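Local atomic coordinates of putative branched-chain amino acid ABC transporter, periplasmic branched-chain amino acid-binding protein (Pseudomonas protegens Pf-5, PDB entry 4RU0), a protein that probably binds branched-chain amino acids or related small solutes outside the inner membrane and delivers them to an ABC transporter for uptake. Residues Val126-Leu131 with Phe147-Pro152; Glu140-Thr145 with Pro423-Lys428; Met154-Ser159 with Asp390-Gly395. All blocks are in the same frame, centred on the assembly; numbering follows the deposited sequence.

Contact 1 (Val126-Leu131 with Phe147-Pro152); sequences VDKIPL and FPYNFP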
loop_
_atom_site.group_PDB
_atom_site.type_symbol
_atom_site.label_atom_id
_atom_site.label_comp_id
_atom_site.label_asym_id
_atom_site.label_seq_id
_atom_site.Cartn_x
_atom_site.Cartn_y
_atom_site.Cartn_z
ATOM N N VAL A 126 -22.957 0.306 4.100
ATOM C CA VAL A 126 -24.294 -0.206 4.406
ATOM C C VAL A 126 -24.237 -1.585 5.063
ATOM O O VAL A 126 -25.017 -1.881 5.968
ATOM C CB VAL A 126 -25.169 -0.291 3.141
ATOM C CG1 VAL A 126 -26.540 -0.862 3.469
ATOM C CG2 VAL A 126 -25.305 1.077 2.500
ATOM N N ASP A 127 -23.309 -2.426 4.611
ATOM C CA ASP A 127 -23.204 -3.796 5.122
ATOM C C ASP A 127 -22.366 -3.862 6.390
ATOM O O ASP A 127 -22.188 -4.932 6.965
ATOM C CB ASP A 127 -22.601 -4.733 4.067
ATOM C CG ASP A 127 -23.394 -4.751 2.771
ATOM O OD1 ASP A 127 -24.571 -4.327 2.770
ATOM O OD2 ASP A 127 -22.837 -5.204 1.750
ATOM N N LYS A 128 -21.850 -2.712 6.808
ATOM C CA LYS A 128 -20.945 -2.613 7.954
ATOM C C LYS A 128 -19.767 -3.593 7.841
ATOM O O LYS A 128 -19.478 -4.367 8.764
ATOM C CB LYS A 128 -21.722 -2.823 9.257
ATOM C CG LYS A 128 -22.763 -1.728 9.493
ATOM C CD LYS A 128 -23.570 -1.950 10.761
ATOM C CE LYS A 128 -24.518 -0.787 11.008
ATOM N NZ LYS A 128 -25.355 -1.008 12.218
ATOM N N ILE A 129 -19.092 -3.543 6.696
ATOM C CA ILE A 129 -17.899 -4.344 6.467
ATOM C C ILE A 129 -16.713 -3.452 6.098
ATOM O O ILE A 129 -16.737 -2.762 5.082
ATOM C CB ILE A 129 -18.122 -5.382 5.363
ATOM C CG1 ILE A 129 -19.245 -6.335 5.764
ATOM C CG2 ILE A 129 -16.834 -6.145 5.092
ATOM C CD1 ILE A 129 -19.368 -7.547 4.883
ATOM N N PRO A 130 -15.669 -3.464 6.938
ATOM C CA PRO A 130 -14.500 -2.611 6.715
ATOM C C PRO A 130 -13.749 -3.007 5.452
ATOM O O PRO A 130 -13.390 -4.171 5.291
ATOM C CB PRO A 130 -13.632 -2.857 7.957
ATOM C CG PRO A 130 -14.501 -3.594 8.926
ATOM C CD PRO A 130 -15.505 -4.332 8.111
ATOM N N LEU A 131 -13.539 -2.049 4.557
ATOM C CA LEU A 131 -12.698 -2.276 3.396
ATOM C C LEU A 131 -11.290 -1.834 3.725
ATOM O O LEU A 131 -11.075 -0.697 4.137
ATOM C CB LEU A 131 -13.210 -1.517 2.171
ATOM C CG LEU A 131 -14.539 -1.960 1.556
ATOM C CD1 LEU A 131 -14.788 -1.212 0.244
ATOM C CD2 LEU A 131 -14.615 -3.469 1.354
ATOM N N PHE A 147 -15.845 8.251 6.512
ATOM C CA PHE A 147 -15.698 6.913 5.939
ATOM C C PHE A 147 -15.542 5.825 7.000
ATOM O O PHE A 147 -14.462 5.261 7.151
ATOM C CB PHE A 147 -14.503 6.881 4.989
ATOM C CG PHE A 147 -14.710 7.679 3.740
ATOM C CD1 PHE A 147 -14.416 9.030 3.711
ATOM C CD2 PHE A 147 -15.202 7.078 2.592
ATOM C CE1 PHE A 147 -14.606 9.765 2.561
ATOM C CE2 PHE A 147 -15.394 7.806 1.440
ATOM C CZ PHE A 147 -15.096 9.151 1.422
ATOM N N PRO A 148 -16.634 5.505 7.710
ATOM C CA PRO A 148 -16.610 4.553 8.825
ATOM C C PRO A 148 -16.015 3.194 8.464
ATOM O O PRO A 148 -15.300 2.617 9.281
ATOM C CB PRO A 148 -18.093 4.400 9.192
ATOM C CG PRO A 148 -18.757 5.595 8.634
ATOM C CD PRO A 148 -18.001 5.963 7.409
ATOM N N TYR A 149 -16.296 2.694 7.264
ATOM C CA TYR A 149 -15.880 1.345 6.893
ATOM C C TYR A 149 -14.920 1.291 5.700
ATOM O O TYR A 149 -14.824 0.279 5.011
ATOM C CB TYR A 149 -17.121 0.488 6.628
ATOM C CG TYR A 149 -17.884 0.226 7.903
ATOM C CD1 TYR A 149 -18.912 1.070 8.309
ATOM C CD2 TYR A 149 -17.541 -0.836 8.732
ATOM C CE1 TYR A 149 -19.592 0.846 9.489
ATOM C CE2 TYR A 149 -18.218 -1.067 9.914
ATOM C CZ TYR A 149 -19.238 -0.225 10.290
ATOM O OH TYR A 149 -19.912 -0.455 11.465
ATOM N N ASN A 150 -14.196 2.381 5.478
ATOM C CA ASN A 150 -13.173 2.428 4.439
ATOM C C ASN A 150 -11.814 2.791 5.045
ATOM O O ASN A 150 -11.670 3.845 5.664
ATOM C CB ASN A 150 -13.564 3.432 3.353
ATOM C CG ASN A 150 -12.811 3.216 2.056
ATOM O OD1 ASN A 150 -11.601 2.980 2.054
ATOM N ND2 ASN A 150 -13.527 3.290 0.940
ATOM N N PHE A 151 -10.824 1.917 4.868
ATOM C CA PHE A 151 -9.520 2.087 5.511
ATOM C C PHE A 151 -8.338 2.061 4.534
ATOM O O PHE A 151 -7.813 0.990 4.219
ATOM C CB PHE A 151 -9.305 0.998 6.573
ATOM C CG PHE A 151 -10.210 1.115 7.770
ATOM C CD1 PHE A 151 -9.750 1.687 8.949
ATOM C CD2 PHE A 151 -11.517 0.644 7.722
ATOM C CE1 PHE A 151 -10.577 1.789 10.059
ATOM C CE2 PHE A 151 -12.348 0.748 8.827
ATOM C CZ PHE A 151 -11.878 1.318 9.998
ATOM N N PRO A 152 -7.877 3.218 4.096
ATOM C CA PRO A 152 -6.684 3.262 3.256
ATOM C C PRO A 152 -5.440 3.220 4.142
ATOM O O PRO A 152 -4.791 4.210 4.381
ATOM C CB PRO A 152 -6.809 4.607 2.579
ATOM C CG PRO A 152 -7.462 5.445 3.586
ATOM C CD PRO A 152 -8.371 4.566 4.383
#

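Contact 2 (Glu140-Thr145 with Pro423-Lys428); sequences EATDGT and PLIDEK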
loop_
_atom_site.group_PDB
_atom_site.type_symbol
_atom_site.label_atom_id
_atom_site.label_comp_id
_atom_site.label_asym_id
_atom_site.label_seq_id
_atom_site.Cartn_x
_atom_site.Cartn_y
_atom_site.Cartn_z
ATOM N N GLU A 140 -9.258 10.540 1.005
ATOM C CA GLU A 140 -10.151 11.211 1.941
ATOM C C GLU A 140 -10.759 10.230 2.947
ATOM O O GLU A 140 -11.333 10.645 3.948
ATOM C CB GLU A 140 -11.259 11.969 1.197
ATOM C CG GLU A 140 -12.217 11.105 0.398
ATOM C CD GLU A 140 -11.692 10.777 -0.984
ATOM O OE1 GLU A 140 -10.536 11.153 -1.278
ATOM O OE2 GLU A 140 -12.436 10.149 -1.774
ATOM N N ALA A 141 -10.613 8.932 2.700
ATOM C CA ALA A 141 -11.099 7.938 3.649
ATOM C C ALA A 141 -10.168 7.848 4.859
ATOM O O ALA A 141 -10.388 7.040 5.765
ATOM C CB ALA A 141 -11.250 6.582 2.984
ATOM N N THR A 142 -9.130 8.678 4.872
ATOM C CA THR A 142 -8.322 8.854 6.070
ATOM C C THR A 142 -9.219 9.349 7.205
ATOM O O THR A 142 -9.072 8.935 8.358
ATOM C CB THR A 142 -7.168 9.851 5.847
ATOM O OG1 THR A 142 -6.353 9.416 4.751
ATOM C CG2 THR A 142 -6.304 9.958 7.092
ATOM N N ASP A 143 -10.154 10.233 6.862
ATOM C CA ASP A 143 -11.120 10.757 7.822
ATOM C C ASP A 143 -12.244 9.748 8.038
ATOM O O ASP A 143 -13.243 9.748 7.320
ATOM C CB ASP A 143 -11.689 12.096 7.336
ATOM C CG ASP A 143 -12.492 12.832 8.408
ATOM O OD1 ASP A 143 -12.872 12.215 9.429
ATOM O OD2 ASP A 143 -12.751 14.043 8.224
ATOM N N GLY A 144 -12.083 8.895 9.042
ATOM C CA GLY A 144 -13.072 7.873 9.324
ATOM C C GLY A 144 -14.387 8.387 9.880
ATOM O O GLY A 144 -15.305 7.600 10.105
ATOM N N THR A 145 -14.496 9.694 10.110
ATOM C CA THR A 145 -15.774 10.255 10.545
ATOM C C THR A 145 -16.714 10.335 9.352
ATOM O O THR A 145 -17.933 10.390 9.513
ATOM C CB THR A 145 -15.635 11.659 11.179
ATOM O OG1 THR A 145 -15.218 12.607 10.185
ATOM C CG2 THR A 145 -14.647 11.636 12.331
ATOM N N PRO A 423 -5.389 19.530 6.673
ATOM C CA PRO A 423 -6.483 20.373 6.168
ATOM C C PRO A 423 -6.980 19.980 4.773
ATOM O O PRO A 423 -8.168 20.131 4.493
ATOM C CB PRO A 423 -5.858 21.771 6.149
ATOM C CG PRO A 423 -4.856 21.731 7.247
ATOM C CD PRO A 423 -4.268 20.347 7.178
ATOM N N LEU A 424 -6.092 19.486 3.918
ATOM C CA LEU A 424 -6.497 19.009 2.599
ATOM C C LEU A 424 -7.414 17.807 2.724
ATOM O O LEU A 424 -8.398 17.675 1.995
ATOM C CB LEU A 424 -5.280 18.638 1.752
ATOM C CG LEU A 424 -4.398 19.800 1.311
ATOM C CD1 LEU A 424 -3.288 19.293 0.402
ATOM C CD2 LEU A 424 -5.243 20.843 0.609
ATOM N N ILE A 425 -7.076 16.920 3.649
ATOM C CA ILE A 425 -7.884 15.740 3.892
ATOM C C ILE A 425 -9.246 16.122 4.471
ATOM O O ILE A 425 -10.280 15.683 3.962
ATOM C CB ILE A 425 -7.165 14.763 4.828
ATOM C CG1 ILE A 425 -6.031 14.070 4.067
ATOM C CG2 ILE A 425 -8.152 13.756 5.427
ATOM C CD1 ILE A 425 -5.407 12.926 4.812
ATOM N N ASP A 426 -9.246 16.943 5.522
ATOM C CA ASP A 426 -10.496 17.399 6.127
ATOM C C ASP A 426 -11.414 18.030 5.083
ATOM O O ASP A 426 -12.609 17.739 5.039
ATOM C CB ASP A 426 -10.231 18.398 7.255
ATOM C CG ASP A 426 -9.669 17.739 8.506
ATOM O OD1 ASP A 426 -9.867 16.519 8.686
ATOM O OD2 ASP A 426 -9.035 18.447 9.317
ATOM N N GLU A 427 -10.840 18.878 4.235
ATOM C CA GLU A 427 -11.599 19.537 3.177
ATOM C C GLU A 427 -12.225 18.538 2.208
ATOM O O GLU A 427 -13.416 18.610 1.905
ATOM C CB GLU A 427 -10.704 20.500 2.398
ATOM C CG GLU A 427 -11.398 21.113 1.188
ATOM C CD GLU A 427 -10.473 21.264 -0.005
ATOM O OE1 GLU A 427 -9.445 21.969 0.115
ATOM O OE2 GLU A 427 -10.779 20.677 -1.066
ATOM N N LYS A 428 -11.408 17.612 1.725
ATOM C CA LYS A 428 -11.841 16.641 0.731
ATOM C C LYS A 428 -12.940 15.726 1.286
ATOM O O LYS A 428 -13.932 15.458 0.612
ATOM C CB LYS A 428 -10.638 15.824 0.254
ATOM C CG LYS A 428 -10.873 15.024 -1.018
ATOM C CD LYS A 428 -9.537 14.600 -1.631
ATOM C CE LYS A 428 -9.723 13.876 -2.958
ATOM N NZ LYS A 428 -8.410 13.684 -3.643
HETATM O O HOH W 1 -13.671 16.946 7.127
HETATM O O HOH W 2 -12.292 15.807 10.304
#

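Contact 3 (Met154-Ser159 with Asp390-Gly395); sequences MLTFYS and DHEGGG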
loop_
_atom_site.group_PDB
_atom_site.type_symbol
_atom_site.label_atom_id
_atom_site.label_comp_id
_atom_site.label_asym_id
_atom_site.label_seq_id
_atom_site.Cartn_x
_atom_site.Cartn_y
_atom_site.Cartn_z
HETATM N N MSE A 154 -1.976 2.554 6.304
HETATM C CA MSE A 154 -0.540 2.729 6.275
HETATM C C MSE A 154 -0.013 3.867 5.447
HETATM O O MSE A 154 0.740 4.690 5.977
HETATM C CB MSE A 154 0.068 1.435 5.785
HETATM C CG MSE A 154 1.252 1.073 6.650
HETATM SE SE MSE A 154 1.721 -0.761 6.218
HETATM C CE MSE A 154 0.806 -1.536 7.760
ATOM N N LEU A 155 -0.322 3.908 4.167
ATOM C CA LEU A 155 0.136 5.005 3.361
ATOM C C LEU A 155 -0.858 5.464 2.330
ATOM O O LEU A 155 -1.184 4.734 1.439
ATOM C CB LEU A 155 1.455 4.622 2.689
ATOM C CG LEU A 155 2.245 5.770 2.085
ATOM C CD1 LEU A 155 2.694 6.728 3.159
ATOM C CD2 LEU A 155 3.420 5.255 1.306
ATOM N N THR A 156 -1.281 6.704 2.417
ATOM C CA THR A 156 -2.027 7.319 1.341
ATOM C C THR A 156 -1.085 8.078 0.431
ATOM O O THR A 156 -0.012 8.461 0.829
ATOM C CB THR A 156 -3.099 8.280 1.841
ATOM O OG1 THR A 156 -2.489 9.389 2.489
ATOM C CG2 THR A 156 -4.027 7.582 2.797
ATOM N N PHE A 157 -1.510 8.301 -0.793
ATOM C CA PHE A 157 -0.718 9.072 -1.742
ATOM C C PHE A 157 -0.427 10.489 -1.250
ATOM O O PHE A 157 0.590 11.081 -1.621
ATOM C CB PHE A 157 -1.425 9.113 -3.095
ATOM C CG PHE A 157 -1.555 7.766 -3.743
ATOM C CD1 PHE A 157 -0.452 6.929 -3.862
ATOM C CD2 PHE A 157 -2.786 7.319 -4.211
ATOM C CE1 PHE A 157 -0.570 5.676 -4.454
ATOM C CE2 PHE A 157 -2.914 6.066 -4.800
ATOM C CZ PHE A 157 -1.802 5.244 -4.923
ATOM N N TYR A 158 -1.296 11.033 -0.402
ATOM C CA TYR A 158 -1.023 12.346 0.182
ATOM C C TYR A 158 0.193 12.264 1.097
ATOM O O TYR A 158 1.120 13.063 0.978
ATOM C CB TYR A 158 -2.231 12.882 0.955
ATOM C CG TYR A 158 -3.257 13.576 0.089
ATOM C CD1 TYR A 158 -3.420 13.229 -1.246
ATOM C CD2 TYR A 158 -4.065 14.583 0.604
ATOM C CE1 TYR A 158 -4.364 13.859 -2.040
ATOM C CE2 TYR A 158 -5.011 15.222 -0.184
ATOM C CZ TYR A 158 -5.153 14.856 -1.508
ATOM O OH TYR A 158 -6.088 15.479 -2.307
ATOM N N SER A 159 0.192 11.292 2.006
ATOM C CA SER A 159 1.337 11.081 2.885
ATOM C C SER A 159 2.593 10.729 2.097
ATOM O O SER A 159 3.689 11.131 2.466
ATOM C CB SER A 159 1.044 9.975 3.900
ATOM O OG SER A 159 -0.013 10.338 4.761
ATOM N N ASP A 390 -8.504 8.869 12.069
ATOM C CA ASP A 390 -7.369 8.544 11.205
ATOM C C ASP A 390 -7.332 7.078 10.788
ATOM O O ASP A 390 -6.812 6.229 11.507
ATOM C CB ASP A 390 -6.057 8.910 11.906
ATOM C CG ASP A 390 -4.830 8.498 11.109
ATOM O OD1 ASP A 390 -4.917 8.413 9.865
ATOM O OD2 ASP A 390 -3.771 8.257 11.728
ATOM N N HIS A 391 -7.853 6.795 9.602
ATOM C CA HIS A 391 -7.888 5.431 9.089
ATOM C C HIS A 391 -6.620 5.063 8.308
ATOM O O HIS A 391 -6.545 3.996 7.695
ATOM C CB HIS A 391 -9.129 5.236 8.214
ATOM C CG HIS A 391 -10.393 5.048 8.998
ATOM N ND1 HIS A 391 -11.578 4.659 8.412
ATOM C CD2 HIS A 391 -10.652 5.189 10.318
ATOM C CE1 HIS A 391 -12.518 4.567 9.343
ATOM N NE2 HIS A 391 -11.976 4.887 10.508
ATOM N N GLU A 392 -5.624 5.943 8.341
ATOM C CA GLU A 392 -4.336 5.653 7.721
ATOM C C GLU A 392 -3.391 5.072 8.760
ATOM O O GLU A 392 -2.911 3.949 8.621
ATOM C CB GLU A 392 -3.721 6.906 7.089
ATOM C CG GLU A 392 -2.438 6.614 6.326
ATOM C CD GLU A 392 -1.744 7.867 5.806
ATOM O OE1 GLU A 392 -2.084 8.981 6.258
ATOM O OE2 GLU A 392 -0.851 7.731 4.942
ATOM N N GLY A 393 -3.123 5.858 9.797
ATOM C CA GLY A 393 -2.391 5.383 10.960
ATOM C C GLY A 393 -0.904 5.140 10.789
ATOM O O GLY A 393 -0.250 4.677 11.722
ATOM N N GLY A 394 -0.364 5.449 9.611
ATOM C CA GLY A 394 1.050 5.226 9.345
ATOM C C GLY A 394 1.743 6.420 8.714
ATOM O O GLY A 394 2.262 7.290 9.410
ATOM N N GLY A 395 1.760 6.452 7.385
ATOM C CA GLY A 395 2.300 7.581 6.654
ATOM C C GLY A 395 3.810 7.593 6.474
ATOM O O GLY A 395 4.381 8.639 6.190
HETATM O O HOH W 3 -3.476 10.354 4.672
#

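Contact 1 (Val126-Leu131 with Phe147-Pro152)
Tyr-149 lays one face of its ring over the backbone of Lys-128, whose CA sits 3.7 Å from the ring centroid and 12° off the normal, a CH-pi contact over the middle of the ring. CG of Tyr-149 stands anti to its own carbonyl carbon (chi1 -69°), and the CB it extends from points at segment 126-131. Pro-130 N approaches the edge of the same ring near its plane, while Pro-130 CD lies 4.1 Å from Tyr-149 CD2. The tight part comprises this ring and the backbone pairing: Leu-131 N donates to Tyr-149 O over 2.7 Å at an almost straight 174°, and Phe-151 N returns a bond of 2.7 Å to Leu-131 O. That acceptor also lies in the plane of the Phe-151 ring, at its edge. Pro-130 CB packs 3.9 Å from Phe-151 CE2, and helix 355-363 covers both residues through Leu-362. The looser, exposed side is formed by the Lys-128 side chain beyond its CA. It passes the phenol with CG 3.7 Å from Tyr-149 OH, then runs extended and away from segment 147-152. Lys-128 itself has positive phi and closes helix 114-126 in a Schellman motif, which turns the chain toward Pro-130. The two bonds straddling Asn-150 define a parallel bridge between Leu-131 and Asn-150, the core of the short two-stranded parallel sheet 131-132/150-151 in this periplasmic binding protein.

Contact 2 (Glu140-Thr145 with Pro423-Lys428)
Thr-142 and Ile-425 meet where a 3-10 turn, leading into an Asx turn at Asp-143, packs on the C-terminal helix 418-435 of this periplasmic binding protein. The apolar part centres on Ile-425 CD1, which lies 3.7 Å from Thr-142 CB and also touches CG2 of that threonine; the two side chains cross at about a right angle. Thr-142 OG1 is hydrogen-bonded to Thr-139 O, just before the segment. A second aliphatic contact joins Glu-140 CB to Lys-428 CG at 3.8 Å, the lysine chain covering the base of the glutamate.

Between the two segments, charged groups come near one another without pairing directly. Glu-140 bends at chi2 (-85°), and its OE1 comes 3.3 Å from Lys-428 CE but remains 4.1 Å from Lys-428 NZ, beyond a salt bridge; NZ instead bonds Tyr-158 OH. Between Asp-143 OD2 and Asp-426 OD1 the gap is 3.8 Å, a contact of like charges with carboxylate planes 64° apart. Arg-422 forms a salt bridge with Asp-426 OD1 and probably offsets the repulsion.

Solvent supplies the polar links across the interface. One water donates to Asp-143 OD2 and to the backbone Asp-426 O. A second donates to Asp-143 OD2 and Asp-426 OD1. The other oxygen, Asp-143 OD1, closes the Asx turn by accepting from Thr-145 N at 3.1 Å, on its anti side and 33° out of the carboxylate plane.

Contact 3 (Met154-Ser159 with Asp390-Gly395)
Glu-392 reaches across to Ser-159 and Thr-156 and places its carboxylate at the N-terminal end of helix 157-172. Its CG is anti to the backbone N (chi1 -175°) and the chain runs on extended, a shape that spans the gap between the segments.

Side-chain hydrogen bonds converge on one oxygen. Ser-159 OG donates to Glu-392 OE2 over 2.7 Å through the syn lone pair, on the side of the other carboxylate oxygen. Thr-156 N donates to the same OE2 at 2.8 Å from above the carboxylate plane, 47° out of it, with an N-H...O angle of 163°. The two donors therefore come from different directions. A water that donates to the second oxygen, Glu-392 OE1, also bonds Thr-156 OG1. Thr-156 is also the N-cap of the helix: its OG1 accepts a weak bond of 3.3 Å from Ser-159 N.

Backbone bonds join the two loops. The N of selenomethionine Met-154 donates to Glu-392 O over 2.9 Å, and Gly-395 N donates to Met-154 O in a hydrogen bond modelled as very short, so its exact length is doubtful. Behind Glu-392, Asp-390 OD1 accepts from Glu-392 N at 3.0 Å, an Asx turn, and from Gly-393 N at 3.1 Å, which extends it to an Asx motif; both come from the same face of its carboxylate.

Apolar contact is slight: Leu-155 CD1 lies 3.6 Å from Gly-395 CA, and Ser-159 CB packs beside the same glycine.

Two full hydrogen bonds on OE2, a long, weak ion pair from OE1 to Arg-418 and the partial positive charge expected at a helix N terminus would favour an ionised Glu-392, its buried carboxylate serving as an acceptor for the start of helix 157-172.

From the N terminus, helix 114-126 leads into contact 1, which closes a short loop of 15 residues between Leu-131 and Phe-147. Segment 140-145 lies inside that loop but pairs with residues 423-428, so contact 2 crosses contact 1 and brings the C-terminal helix 418-435 against it. After strand 150-151, contact 3 opens at Met-154, just ahead of helix 157-172; it follows contact 1 in series and nests inside the 277-residue loop closed by contact 2. His-391 joins all three, since its ND1 meets Asn-150 O and its N meets Thr-142 O. The paired strands, the start of helix 157-172, the return toward strand 396-402 and the C-terminal helix are thus tied together.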